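Local coordinates for protein homoserine O-acetyltransferase (Bacillus anthracis str. 'Ames Ancestor', PDB 3I1I) that probably transfers an acetyl group from acetyl-CoA to the hydroxyl of homoserine, an activating step on the route to methionine, at residues A121-F129 against N278-L289. Sequence-based numbering, arbitrary orientation.
Sequences AMDFPVFTF and NSWMYTAKAVLL
In this alpha/beta-hydrolase fold, the loop leading into helix 129-142 lies along helix 277-289, an example of an extended chain docked on a helix by side chains one turn apart. Tyr282 and Ala286 carry most of the join. The phenol of Tyr282 reaches into the bend of the loop, and its OH donates to Phe124 O at 2.6 Å, a short bond arriving 28° out of the carbonyl plane. The Phe124 ring turns its edge to one face of this phenol in a T-shaped stack, the planes at 86° and the Phe124 and Tyr282 centroids 5.6 Å apart. Phe124 holds its CG opposite the backbone N (chi1 -163°), which places CD2 over that face while CB stays close to the hydroxyl. Selenomethionine Met122, bent at chi2 and chi3, curls back so that SE makes an oblique Met-aromatic contact with Tyr282, and its CE also meets CE of selenomethionine Met281. One turn on, the methyl of Ala286 is shared by two rings: CB lies 3.9 Å from the Phe127 centroid and 4.0 Å from that of Phe129, over a face of each. Such a small residue lets both phenyls come down close to the helix, and the Phe129 side chain also packs on Ala156 and Met159 of helix 156-167, near a probable nucleophile elbow. Val126 CG1 packs on Leu289 CD1 near the interface where Lys285 NZ bonds to Val254 O of the second subunit. Waters finish the polar seam: one accepts from Phe127 N and donates to Tyr282 O, while the other accepts from Phe129 N at 2.9 Å and donates to Ala286 O at 2.8 Å.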
loop_
_atom_site.group_PDB
_atom_site.type_symbol
_atom_site.label_atom_id
_atom_site.label_comp_id
_atom_site.label_asym_id
_atom_site.label_seq_id
_atom_site.Cartn_x
_atom_site.Cartn_y
_atom_site.Cartn_z
ATOM N N ALA A 121 7.260 -23.272 -2.109
ATOM C CA ALA A 121 6.315 -22.217 -2.414
ATOM C C ALA A 121 5.485 -21.893 -1.161
ATOM O O ALA A 121 6.037 -21.847 -0.060
ATOM C CB ALA A 121 5.447 -22.610 -3.626
HETATM N N MSE A 122 4.175 -21.705 -1.306
HETATM C CA MSE A 122 3.302 -21.403 -0.160
HETATM C C MSE A 122 3.075 -22.581 0.787
HETATM O O MSE A 122 2.444 -22.414 1.855
HETATM C CB MSE A 122 1.962 -20.819 -0.614
HETATM C CG MSE A 122 2.097 -19.524 -1.396
HETATM SE SE MSE A 122 3.256 -18.166 -0.540
HETATM C CE MSE A 122 2.291 -17.997 1.144
ATOM N N ASP A 123 3.614 -23.753 0.454
ATOM C CA ASP A 123 3.694 -24.820 1.443
ATOM C C ASP A 123 4.824 -24.589 2.463
ATOM O O ASP A 123 4.938 -25.340 3.434
ATOM C CB ASP A 123 3.836 -26.194 0.774
ATOM C CG ASP A 123 3.800 -27.351 1.790
ATOM O OD1 ASP A 123 2.858 -27.397 2.606
ATOM O OD2 ASP A 123 4.742 -28.181 1.802
ATOM N N PHE A 124 5.656 -23.557 2.285
ATOM C CA PHE A 124 6.667 -23.293 3.311
ATOM C C PHE A 124 6.021 -22.920 4.642
ATOM O O PHE A 124 5.006 -22.242 4.672
ATOM C CB PHE A 124 7.661 -22.217 2.886
ATOM C CG PHE A 124 8.912 -22.220 3.711
ATOM C CD1 PHE A 124 9.925 -23.127 3.433
ATOM C CD2 PHE A 124 9.048 -21.369 4.789
ATOM C CE1 PHE A 124 11.074 -23.170 4.193
ATOM C CE2 PHE A 124 10.195 -21.396 5.563
ATOM C CZ PHE A 124 11.211 -22.308 5.276
ATOM N N PRO A 125 6.596 -23.378 5.760
ATOM C CA PRO A 125 5.937 -23.050 7.017
ATOM C C PRO A 125 6.154 -21.610 7.432
ATOM O O PRO A 125 7.174 -21.022 7.116
ATOM C CB PRO A 125 6.617 -23.964 8.035
ATOM C CG PRO A 125 7.935 -24.283 7.445
ATOM C CD PRO A 125 7.735 -24.289 5.952
ATOM N N VAL A 126 5.190 -21.074 8.157
ATOM C CA VAL A 126 5.333 -19.794 8.781
ATOM C C VAL A 126 6.459 -19.868 9.788
ATOM O O VAL A 126 6.514 -20.840 10.617
ATOM C CB VAL A 126 4.040 -19.393 9.486
ATOM C CG1 VAL A 126 4.262 -18.124 10.306
ATOM C CG2 VAL A 126 2.895 -19.245 8.429
ATOM N N PHE A 127 7.347 -18.869 9.715
ATOM C CA PHE A 127 8.403 -18.710 10.686
ATOM C C PHE A 127 8.300 -17.395 11.446
ATOM O O PHE A 127 7.761 -16.414 10.935
ATOM C CB PHE A 127 9.784 -18.824 10.007
ATOM C CG PHE A 127 10.303 -17.528 9.410
ATOM C CD1 PHE A 127 11.200 -16.753 10.109
ATOM C CD2 PHE A 127 9.904 -17.114 8.141
ATOM C CE1 PHE A 127 11.701 -15.586 9.576
ATOM C CE2 PHE A 127 10.379 -15.939 7.586
ATOM C CZ PHE A 127 11.280 -15.162 8.303
ATOM N N THR A 128 8.879 -17.401 12.650
ATOM C CA THR A 128 9.034 -16.231 13.473
ATOM C C THR A 128 10.513 -15.976 13.730
ATOM O O THR A 128 11.378 -16.790 13.402
ATOM C CB THR A 128 8.385 -16.443 14.831
ATOM O OG1 THR A 128 9.138 -17.418 15.586
ATOM C CG2 THR A 128 6.949 -16.892 14.642
ATOM N N PHE A 129 10.808 -14.846 14.338
ATOM C CA PHE A 129 12.180 -14.528 14.675
ATOM C C PHE A 129 12.667 -15.327 15.839
ATOM O O PHE A 129 13.855 -15.394 16.081
ATOM C CB PHE A 129 12.375 -13.014 14.855
ATOM C CG PHE A 129 12.212 -12.256 13.545
ATOM C CD1 PHE A 129 13.054 -12.537 12.459
ATOM C CD2 PHE A 129 11.196 -11.334 13.372
ATOM C CE1 PHE A 129 12.888 -11.903 11.234
ATOM C CE2 PHE A 129 11.029 -10.698 12.141
ATOM C CZ PHE A 129 11.876 -10.997 11.067
ATOM N N ASN A 278 7.708 -14.379 -2.755
ATOM C CA ASN A 278 7.229 -15.269 -1.691
ATOM C C ASN A 278 8.074 -15.104 -0.414
ATOM O O ASN A 278 7.528 -15.074 0.706
ATOM C CB ASN A 278 7.240 -16.734 -2.140
ATOM C CG ASN A 278 6.176 -17.042 -3.205
ATOM O OD1 ASN A 278 5.213 -16.299 -3.389
ATOM N ND2 ASN A 278 6.333 -18.156 -3.875
ATOM N N SER A 279 9.390 -14.967 -0.603
ATOM C CA SER A 279 10.295 -14.782 0.487
ATOM C C SER A 279 9.948 -13.480 1.234
ATOM O O SER A 279 9.921 -13.423 2.482
ATOM C CB SER A 279 11.740 -14.740 -0.014
ATOM O OG SER A 279 12.177 -16.036 -0.383
ATOM N N TRP A 280 9.692 -12.445 0.450
ATOM C CA TRP A 280 9.307 -11.163 0.998
ATOM C C TRP A 280 8.045 -11.318 1.839
ATOM O O TRP A 280 7.997 -10.808 2.928
ATOM C CB TRP A 280 9.074 -10.144 -0.129
ATOM C CG TRP A 280 8.878 -8.767 0.396
ATOM C CD1 TRP A 280 7.756 -8.255 1.016
ATOM C CD2 TRP A 280 9.843 -7.738 0.389
ATOM N NE1 TRP A 280 7.983 -6.954 1.387
ATOM C CE2 TRP A 280 9.257 -6.608 1.010
ATOM C CE3 TRP A 280 11.150 -7.647 -0.100
ATOM C CZ2 TRP A 280 9.936 -5.408 1.167
ATOM C CZ3 TRP A 280 11.844 -6.452 0.070
ATOM C CH2 TRP A 280 11.224 -5.339 0.683
HETATM N N MSE A 281 7.048 -12.039 1.338
HETATM C CA MSE A 281 5.818 -12.241 2.100
HETATM C C MSE A 281 6.097 -12.920 3.457
HETATM O O MSE A 281 5.570 -12.462 4.479
HETATM C CB MSE A 281 4.784 -13.122 1.372
HETATM C CG MSE A 281 4.211 -12.612 0.074
HETATM SE SE MSE A 281 2.816 -13.912 -0.545
HETATM C CE MSE A 281 2.382 -14.740 1.075
ATOM N N TYR A 282 6.849 -14.028 3.450
ATOM C CA TYR A 282 7.097 -14.797 4.692
ATOM C C TYR A 282 7.824 -13.957 5.730
ATOM O O TYR A 282 7.478 -13.999 6.925
ATOM C CB TYR A 282 7.882 -16.072 4.430
ATOM C CG TYR A 282 7.008 -17.227 4.055
ATOM C CD1 TYR A 282 6.600 -17.408 2.756
ATOM C CD2 TYR A 282 6.566 -18.147 5.006
ATOM C CE1 TYR A 282 5.778 -18.458 2.403
ATOM C CE2 TYR A 282 5.750 -19.212 4.644
ATOM C CZ TYR A 282 5.365 -19.348 3.340
ATOM O OH TYR A 282 4.557 -20.367 2.921
ATOM N N THR A 283 8.773 -13.150 5.254
ATOM C CA THR A 283 9.553 -12.270 6.133
ATOM C C THR A 283 8.639 -11.153 6.646
ATOM O O THR A 283 8.662 -10.861 7.835
ATOM C CB THR A 283 10.775 -11.700 5.395
ATOM O OG1 THR A 283 11.540 -12.787 4.902
ATOM C CG2 THR A 283 11.669 -10.847 6.321
ATOM N N ALA A 284 7.804 -10.564 5.771
ATOM C CA ALA A 284 6.783 -9.586 6.230
ATOM C C ALA A 284 5.858 -10.227 7.280
ATOM O O ALA A 284 5.538 -9.610 8.311
ATOM C CB ALA A 284 5.981 -8.977 5.061
ATOM N N LYS A 285 5.481 -11.479 7.048
ATOM C CA LYS A 285 4.672 -12.217 8.026
ATOM C C LYS A 285 5.384 -12.366 9.394
ATOM O O LYS A 285 4.786 -12.163 10.456
ATOM C CB LYS A 285 4.304 -13.587 7.471
ATOM C CG LYS A 285 3.383 -14.411 8.391
ATOM C CD LYS A 285 1.909 -13.963 8.367
ATOM C CE LYS A 285 1.110 -14.873 9.303
ATOM N NZ LYS A 285 -0.371 -15.000 9.076
ATOM N N ALA A 286 6.674 -12.683 9.356
ATOM C CA ALA A 286 7.472 -12.764 10.570
ATOM C C ALA A 286 7.449 -11.430 11.306
ATOM O O ALA A 286 7.370 -11.383 12.551
ATOM C CB ALA A 286 8.946 -13.193 10.246
ATOM N N VAL A 287 7.570 -10.339 10.545
ATOM C CA VAL A 287 7.650 -9.036 11.182
ATOM C C VAL A 287 6.308 -8.749 11.841
ATOM O O VAL A 287 6.244 -8.281 12.984
ATOM C CB VAL A 287 7.995 -7.899 10.187
ATOM C CG1 VAL A 287 7.609 -6.516 10.805
ATOM C CG2 VAL A 287 9.494 -7.979 9.730
ATOM N N LEU A 288 5.234 -9.006 11.122
ATOM C CA LEU A 288 3.894 -8.724 11.633
ATOM C C LEU A 288 3.525 -9.595 12.861
ATOM O O LEU A 288 2.803 -9.145 13.751
ATOM C CB LEU A 288 2.909 -8.892 10.492
ATOM C CG LEU A 288 1.428 -9.163 10.545
ATOM C CD1 LEU A 288 1.057 -9.249 9.061
ATOM C CD2 LEU A 288 1.094 -10.460 11.261
ATOM N N LEU A 289 4.050 -10.818 12.894
ATOM C CA LEU A 289 3.881 -11.698 14.042
ATOM C C LEU A 289 4.796 -11.369 15.222
ATOM O O LEU A 289 4.589 -11.953 16.289
ATOM C CB LEU A 289 4.155 -13.151 13.642
ATOM C CG LEU A 289 3.106 -13.816 12.758
ATOM C CD1 LEU A 289 3.622 -15.165 12.296
ATOM C CD2 LEU A 289 1.744 -13.896 13.476
HETATM O O HOH W 1 6.762 -16.209 8.307
HETATM O O HOH W 2 8.482 -13.154 14.417
#